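Nodulation protein S (Bradyrhizobium sp., PDB 3OFJ) probably transfers a methyl group from S-adenosylmethionine during the synthesis of nod factor, the signal of root nodulation. Local coordinates at residues A[79-84]-A[103-108]; A[109-114]-A[141-146]. All blocks are in the same frame, centred on the assembly; numbering follows the deposited sequence.

Contact 1: residues A[79-84]-A[103-108]; sequences IDVMPR and ATDILQ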
ATOM      1  N   ILE A  79       0.685  -6.635  -6.275  1.00 47.72           N
ATOM      2  CA  ILE A  79       0.560  -6.127  -7.649  1.00 51.65           C
ATOM      3  C   ILE A  79       1.589  -4.994  -7.936  1.00 56.99           C
ATOM      4  O   ILE A  79       1.853  -4.136  -7.062  1.00 55.14           O
ATOM      5  CB  ILE A  79      -0.926  -5.788  -8.042  1.00 50.39           C
ATOM      6  CG1 ILE A  79      -1.527  -4.648  -7.239  1.00 44.06           C
ATOM      7  CG2 ILE A  79      -1.862  -6.985  -7.863  1.00 49.50           C
ATOM      8  CD1 ILE A  79      -2.849  -4.120  -7.917  1.00 33.90           C
ATOM      9  N   ASP A  80       2.187  -5.036  -9.148  1.00 63.27           N
ATOM     10  CA  ASP A  80       3.269  -4.171  -9.538  1.00 68.40           C
ATOM     11  C   ASP A  80       3.352  -4.032 -11.031  1.00 75.34           C
ATOM     12  O   ASP A  80       3.575  -5.032 -11.738  1.00 77.79           O
ATOM     13  CB  ASP A  80       4.603  -4.734  -9.099  1.00 69.67           C
ATOM     14  CG  ASP A  80       5.627  -3.634  -8.892  1.00 75.88           C
ATOM     15  OD1 ASP A  80       6.268  -3.161  -9.888  1.00 78.93           O
ATOM     16  OD2 ASP A  80       5.753  -3.211  -7.713  1.00 79.17           O
ATOM     17  N   VAL A  81       3.252  -2.777 -11.504  1.00 78.68           N
ATOM     18  CA  VAL A  81       3.299  -2.470 -12.925  1.00 84.07           C
ATOM     19  C   VAL A  81       4.544  -3.052 -13.566  1.00 89.11           C
ATOM     20  O   VAL A  81       4.512  -3.381 -14.750  1.00 93.52           O
ATOM     21  CB  VAL A  81       3.283  -0.931 -13.218  1.00 87.23           C
ATOM     22  CG1 VAL A  81       2.002  -0.483 -13.989  1.00 87.74           C
ATOM     23  CG2 VAL A  81       3.521  -0.131 -11.949  1.00 86.46           C
ATOM     24  N   MET A  82       5.639  -3.162 -12.798  1.00 89.58           N
ATOM     25  CA  MET A  82       6.989  -3.511 -13.360  1.00 94.84           C
ATOM     26  C   MET A  82       7.387  -4.986 -13.139  1.00 93.22           C
ATOM     27  O   MET A  82       7.669  -5.389 -12.007  1.00 89.12           O
ATOM     28  CB  MET A  82       8.105  -2.557 -12.859  1.00 97.94           C
ATOM     29  CG  MET A  82       7.971  -1.090 -13.282  1.00102.43           C
ATOM     30  SD  MET A  82       7.880  -0.777 -15.083  1.00123.05           S
ATOM     31  CE  MET A  82       6.180  -0.234 -15.374  1.00119.13           C
ATOM     32  N   PRO A  83       7.374  -5.790 -14.230  1.00 96.39           N
ATOM     33  CA  PRO A  83       7.706  -7.200 -14.213  1.00 97.59           C
ATOM     34  C   PRO A  83       9.042  -7.556 -13.542  1.00101.03           C
ATOM     35  O   PRO A  83       9.055  -8.421 -12.635  1.00 97.93           O
ATOM     36  CB  PRO A  83       7.706  -7.545 -15.697  1.00103.04           C
ATOM     37  CG  PRO A  83       6.627  -6.721 -16.226  1.00 99.39           C
ATOM     38  CD  PRO A  83       6.843  -5.408 -15.555  1.00 99.55           C
ATOM     39  N   ARG A  84      10.132  -6.902 -13.976  1.00108.13           N
ATOM     40  CA  ARG A  84      11.472  -7.133 -13.422  1.00112.24           C
ATOM     41  C   ARG A  84      11.465  -6.896 -11.913  1.00107.18           C
ATOM     42  O   ARG A  84      12.107  -7.633 -11.181  1.00108.36           O
ATOM     43  CB  ARG A  84      12.545  -6.296 -14.128  1.00120.10           C
ATOM     44  N   ALA A 103       1.607  -8.664 -12.586  1.00 58.20           N
ATOM     45  CA  ALA A 103       2.225  -7.569 -13.324  1.00 62.00           C
ATOM     46  C   ALA A 103       1.184  -6.682 -13.941  1.00 63.23           C
ATOM     47  O   ALA A 103       0.912  -6.782 -15.141  1.00 67.30           O
ATOM     48  CB  ALA A 103       3.143  -8.073 -14.420  1.00 67.23           C
ATOM     49  N   THR A 104       0.607  -5.804 -13.139  1.00 60.27           N
ATOM     50  CA  THR A 104      -0.531  -5.022 -13.603  1.00 61.50           C
ATOM     51  C   THR A 104      -0.653  -3.897 -12.610  1.00 59.44           C
ATOM     52  O   THR A 104       0.020  -3.922 -11.606  1.00 58.75           O
ATOM     53  CB  THR A 104      -1.865  -5.850 -13.660  1.00 59.75           C
ATOM     54  OG1 THR A 104      -2.886  -5.044 -14.243  1.00 63.87           O
ATOM     55  CG2 THR A 104      -2.374  -6.250 -12.276  1.00 54.16           C
ATOM     56  N   ASP A 105      -1.523  -2.941 -12.876  1.00 59.92           N
ATOM     57  CA  ASP A 105      -1.695  -1.773 -12.040  1.00 59.59           C
ATOM     58  C   ASP A 105      -3.081  -1.829 -11.422  1.00 56.93           C
ATOM     59  O   ASP A 105      -3.918  -2.599 -11.851  1.00 58.30           O
ATOM     60  CB  ASP A 105      -1.537  -0.496 -12.893  1.00 63.48           C
ATOM     61  CG  ASP A 105      -2.390  -0.525 -14.132  1.00 70.11           C
ATOM     62  OD1 ASP A 105      -1.829  -0.739 -15.239  1.00 85.25           O
ATOM     63  OD2 ASP A 105      -3.636  -0.416 -13.998  1.00 76.46           O
ATOM     64  N   ILE A 106      -3.344  -0.959 -10.466  1.00 55.54           N
ATOM     65  CA  ILE A 106      -4.630  -0.925  -9.790  1.00 53.62           C
ATOM     66  C   ILE A 106      -5.807  -0.360 -10.629  1.00 58.24           C
ATOM     67  O   ILE A 106      -6.968  -0.418 -10.190  1.00 59.09           O
ATOM     68  CB  ILE A 106      -4.493  -0.183  -8.456  1.00 50.82           C
ATOM     69  CG1 ILE A 106      -5.703  -0.415  -7.557  1.00 47.99           C
ATOM     70  CG2 ILE A 106      -4.165   1.292  -8.695  1.00 51.35           C
ATOM     71  CD1 ILE A 106      -6.046  -1.877  -7.318  1.00 46.92           C
ATOM     72  N   LEU A 107      -5.547   0.170 -11.813  1.00 62.13           N
ATOM     73  CA  LEU A 107      -6.657   0.575 -12.676  1.00 66.24           C
ATOM     74  C   LEU A 107      -7.160  -0.664 -13.392  1.00 69.81           C
ATOM     75  O   LEU A 107      -8.367  -0.894 -13.511  1.00 72.23           O
ATOM     76  CB  LEU A 107      -6.239   1.647 -13.698  1.00 69.29           C
ATOM     77  CG  LEU A 107      -5.641   2.976 -13.204  1.00 65.57           C
ATOM     78  CD1 LEU A 107      -5.080   3.833 -14.362  1.00 60.36           C
ATOM     79  CD2 LEU A 107      -6.697   3.745 -12.466  1.00 60.59           C
ATOM     80  N   GLN A 108      -6.226  -1.482 -13.860  1.00 71.95           N
ATOM     81  CA  GLN A 108      -6.578  -2.608 -14.709  1.00 74.95           C
ATOM     82  C   GLN A 108      -6.929  -3.855 -13.917  1.00 73.05           C
ATOM     83  O   GLN A 108      -7.534  -4.743 -14.455  1.00 76.50           O
ATOM     84  CB  GLN A 108      -5.422  -2.934 -15.648  1.00 77.54           C
ATOM     85  CG  GLN A 108      -5.193  -1.963 -16.795  1.00 84.99           C
ATOM     86  CD  GLN A 108      -4.463  -2.634 -17.975  1.00107.38           C
ATOM     87  OE1 GLN A 108      -3.922  -1.947 -18.850  1.00115.76           O
ATOM     88  NE2 GLN A 108      -4.454  -3.986 -18.006  1.00110.25           N
TER
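Val-81 and Thr-104 bring the two backbones side by side, their CA atoms 4.7 Å apart. The CA atoms of Asp-80 and Ala-103 are 5.2 Å apart. The segments follow neighbouring parallel strands, 73-79 and 99-102, in the Rossmann-like sheet of a SAM-dependent methyltransferase. The first runs from the end of its strand into helix 83-92; the second is loop. Asp-80 still shares a backbone hydrogen bond with Ala-102, the last residue of strand 99-102. Asp-80 O meets the CA-H of Ala-103, CA to O 3.3 Å, with an angle of 154° at the hydrogen.

The two segments belong to the cofactor site. Asp-80, Asp-105 and Ile-106 all bind S-adenosylhomocysteine. The CB of Asp-80 points away from 103-108, and its OD2 accepts a hydrogen bond from Cys-60 N. Its OD1 closes an Asx turn by taking the N-H of Met-82 at 3.0 Å. That N-H arrives on the anti side of the carboxylate, 18° out of its plane. The two bonds engage both oxygens and limit rotation of the group.

Apolar atoms carry the side-chain contact. Ile-79 CG1 stands between its own backbone N and carbonyl carbon (chi1 65°). CD1 continues from it toward the second segment and meets Ile-106 CD1 at 4.0 Å. The two chains pass at a slant. Ile-106 is also covered by helix 130-142 through Ala-136 and Met-140. Nearer the surface, Val-81 CG1 lies 3.7 Å from Asp-105 CB. At the outer margin, Pro-83 CG touches the methyl of Ala-103.

Asp-105 folds its carboxylate back on its own loop in an Asx motif: OD2 accepts from Gln-108 N at 2.8 Å, nearly in line with the C-O bond, and more weakly from Leu-107 N.

Contact 2: residues A[109-114]-A[141-146]; sequences FSTAEL and VKMLAP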
ATOM      1  N   PHE A 109      -6.523  -3.952 -12.665  1.00 68.92           N
ATOM      2  CA  PHE A 109      -6.667  -5.171 -11.914  1.00 67.43           C
ATOM      3  C   PHE A 109      -8.052  -5.357 -11.270  1.00 70.34           C
ATOM      4  O   PHE A 109      -8.679  -4.387 -10.783  1.00 70.90           O
ATOM      5  CB  PHE A 109      -5.594  -5.125 -10.815  1.00 63.50           C
ATOM      6  CG  PHE A 109      -5.615  -6.289  -9.840  1.00 55.33           C
ATOM      7  CD1 PHE A 109      -5.148  -7.553 -10.211  1.00 52.33           C
ATOM      8  CD2 PHE A 109      -6.079  -6.111  -8.546  1.00 42.92           C
ATOM      9  CE1 PHE A 109      -5.161  -8.644  -9.297  1.00 46.39           C
ATOM     10  CE2 PHE A 109      -6.095  -7.180  -7.615  1.00 42.76           C
ATOM     11  CZ  PHE A 109      -5.633  -8.448  -7.979  1.00 43.07           C
ATOM     12  N   SER A 110      -8.500  -6.617 -11.172  1.00 73.67           N
ATOM     13  CA  SER A 110      -9.666  -6.977 -10.300  1.00 74.79           C
ATOM     14  C   SER A 110      -9.747  -8.443  -9.888  1.00 76.04           C
ATOM     15  O   SER A 110      -9.534  -9.333 -10.708  1.00 79.35           O
ATOM     16  CB  SER A 110     -10.949  -6.682 -11.015  1.00 78.83           C
ATOM     17  OG  SER A 110     -11.053  -7.690 -11.990  1.00 82.99           O
ATOM     18  N   THR A 111     -10.127  -8.659  -8.631  1.00 75.25           N
ATOM     19  CA  THR A 111     -10.231  -9.955  -7.995  1.00 76.43           C
ATOM     20  C   THR A 111     -11.695 -10.415  -7.894  1.00 81.29           C
ATOM     21  O   THR A 111     -12.637  -9.639  -8.109  1.00 83.72           O
ATOM     22  CB  THR A 111      -9.715  -9.878  -6.533  1.00 73.45           C
ATOM     23  OG1 THR A 111      -9.613 -11.199  -5.955  1.00 76.79           O
ATOM     24  CG2 THR A 111     -10.667  -9.004  -5.649  1.00 74.48           C
ATOM     25  N   ALA A 112     -11.857 -11.684  -7.518  1.00 83.00           N
ATOM     26  CA  ALA A 112     -13.143 -12.286  -7.240  1.00 87.27           C
ATOM     27  C   ALA A 112     -13.389 -12.509  -5.720  1.00 85.68           C
ATOM     28  O   ALA A 112     -14.553 -12.653  -5.292  1.00 90.61           O
ATOM     29  CB  ALA A 112     -13.250 -13.611  -7.996  1.00 92.19           C
ATOM     30  N   GLU A 113     -12.306 -12.594  -4.933  1.00 78.66           N
ATOM     31  CA  GLU A 113     -12.407 -12.688  -3.475  1.00 75.63           C
ATOM     32  C   GLU A 113     -11.877 -11.362  -2.911  1.00 70.28           C
ATOM     33  O   GLU A 113     -10.726 -10.976  -3.186  1.00 67.22           O
ATOM     34  CB  GLU A 113     -11.645 -13.903  -2.921  1.00 74.06           C
ATOM     35  N   LEU A 114     -12.744 -10.657  -2.169  1.00 69.25           N
ATOM     36  CA  LEU A 114     -12.441  -9.407  -1.467  1.00 63.23           C
ATOM     37  C   LEU A 114     -11.239  -9.532  -0.540  1.00 57.68           C
ATOM     38  O   LEU A 114     -10.884 -10.639  -0.179  1.00 58.55           O
ATOM     39  CB  LEU A 114     -13.657  -8.980  -0.665  1.00 66.51           C
ATOM     40  CG  LEU A 114     -14.906  -8.779  -1.520  1.00 69.77           C
ATOM     41  CD1 LEU A 114     -16.112  -8.385  -0.661  1.00 67.09           C
ATOM     42  CD2 LEU A 114     -14.658  -7.755  -2.612  1.00 55.08           C
ATOM     43  N   VAL A 141     -11.528   0.256  -2.958  1.00 61.75           N
ATOM     44  CA  VAL A 141     -12.732   0.158  -2.149  1.00 64.69           C
ATOM     45  C   VAL A 141     -13.614  -1.033  -2.583  1.00 66.72           C
ATOM     46  O   VAL A 141     -14.153  -1.729  -1.729  1.00 68.66           O
ATOM     47  CB  VAL A 141     -13.511   1.528  -2.164  1.00 68.76           C
ATOM     48  CG1 VAL A 141     -14.759   1.457  -1.330  1.00 74.99           C
ATOM     49  CG2 VAL A 141     -12.630   2.646  -1.640  1.00 66.32           C
ATOM     50  N   LYS A 142     -13.749  -1.249  -3.897  1.00 66.75           N
ATOM     51  CA  LYS A 142     -14.493  -2.359  -4.479  1.00 69.23           C
ATOM     52  C   LYS A 142     -13.947  -3.743  -4.100  1.00 67.16           C
ATOM     53  O   LYS A 142     -14.592  -4.799  -4.355  1.00 69.68           O
ATOM     54  CB  LYS A 142     -14.443  -2.270  -6.000  1.00 70.00           C
ATOM     55  CG  LYS A 142     -15.549  -1.450  -6.658  1.00 82.98           C
ATOM     56  CD  LYS A 142     -15.298  -1.184  -8.188  1.00 97.89           C
ATOM     57  CE  LYS A 142     -15.289  -2.472  -9.036  1.00103.94           C
ATOM     58  NZ  LYS A 142     -15.002  -2.213 -10.483  1.00107.10           N
ATOM     59  N   MET A 143     -12.750  -3.777  -3.530  1.00 61.93           N
ATOM     60  CA  MET A 143     -12.114  -5.056  -3.331  1.00 58.90           C
ATOM     61  C   MET A 143     -11.863  -5.289  -1.871  1.00 57.79           C
ATOM     62  O   MET A 143     -11.282  -6.330  -1.505  1.00 55.94           O
ATOM     63  CB  MET A 143     -10.798  -5.119  -4.083  1.00 54.96           C
ATOM     64  CG  MET A 143     -10.928  -4.918  -5.542  1.00 57.27           C
ATOM     65  SD  MET A 143      -9.358  -5.290  -6.360  1.00 60.35           S
ATOM     66  CE  MET A 143      -8.319  -3.911  -5.897  1.00 52.40           C
ATOM     67  N   LEU A 144     -12.222  -4.293  -1.051  1.00 58.63           N
ATOM     68  CA  LEU A 144     -12.184  -4.446   0.407  1.00 59.13           C
ATOM     69  C   LEU A 144     -13.323  -5.313   0.870  1.00 62.85           C
ATOM     70  O   LEU A 144     -14.462  -4.990   0.587  1.00 66.89           O
ATOM     71  CB  LEU A 144     -12.324  -3.111   1.131  1.00 60.09           C
ATOM     72  CG  LEU A 144     -11.108  -2.356   1.662  1.00 60.33           C
ATOM     73  CD1 LEU A 144     -11.621  -1.116   2.365  1.00 59.05           C
ATOM     74  CD2 LEU A 144     -10.271  -3.208   2.601  1.00 52.67           C
ATOM     75  N   ALA A 145     -13.008  -6.374   1.616  1.00 62.91           N
ATOM     76  CA  ALA A 145     -14.001  -7.129   2.415  1.00 68.92           C
ATOM     77  C   ALA A 145     -14.808  -6.236   3.391  1.00 73.43           C
ATOM     78  O   ALA A 145     -14.414  -5.117   3.685  1.00 73.65           O
ATOM     79  CB  ALA A 145     -13.278  -8.246   3.200  1.00 66.75           C
ATOM     80  N   PRO A 146     -15.913  -6.732   3.967  1.00 79.49           N
ATOM     81  CA  PRO A 146     -16.469  -5.820   4.982  1.00 82.67           C
ATOM     82  C   PRO A 146     -15.600  -5.825   6.233  1.00 79.86           C
ATOM     83  O   PRO A 146     -14.981  -6.851   6.544  1.00 76.54           O
ATOM     84  CB  PRO A 146     -17.843  -6.420   5.262  1.00 90.97           C
ATOM     85  CG  PRO A 146     -18.063  -7.481   4.138  1.00 89.92           C
ATOM     86  CD  PRO A 146     -16.713  -7.964   3.840  1.00 83.97           C
TER
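Met-143 packs against the loop 109-114, where Phe-109, Ser-110 and Thr-111 come close to its sulfur. This is a Met-aromatic contact in the Rossmann-like fold. It joins the loop before strand 115-120 to the end of helix 130-142 and the short strand 144-145.

The enclosed part is around the buried Met-143. Its SD is 4.0 Å from Phe-109 CE2 and 5.0 Å from the ring centroid. It approaches the ring obliquely, 64° off the normal. The methionine chain bends at its last torsion (chi3 -72°), which carries CE to the same ring, 4.1 Å from Phe-109 CD2. Thr-111 adds its methyl CG2 against SD and CG. Its hydroxyl is used elsewhere: OG1 donates to Glu-113 O at 3.0 Å, from above the carbonyl plane, and bridges its own loop. Replacing Thr-111 by an alanine removes CG2 and OG1, and would probably leave the Met-143 sulfur less covered and Glu-113 O without this donor.

The other side is a solvent-facing margin. There the exposed Leu-114 still lies close along the backbone of 142-145, with CB 4.0 Å from Ala-145 CB. Lys-142 contributes little more than its backbone. Phe-115, just after the loop, shares backbone hydrogen bonds with Met-143 and Ala-145. At this margin, Leu-114 CD2 ends 3.4 Å from Lys-142 O.

Overall arrangement
Contact 1 closes before contact 2 opens along the chain, and segment 103-108 runs straight into 109-114. Their centres are about 16 Å apart. Each has one segment on the connection between strands 99-102 and 115-120, which crosses from an outer strand of the seven-stranded sheet to beyond strand 52-58. Contact 1 holds residues of the S-adenosylhomocysteine site, and segment 109-114 of contact 2 comes farther along this connection. They share one apolar patch: Ile-106 CD1 packs on Met-143 CE at 3.4 Å, and Phe-109 touches both Ile-79 and Thr-104. The loop that holds Asp-105 and Ile-106 thus also packs on Met-143, just after helix 130-142.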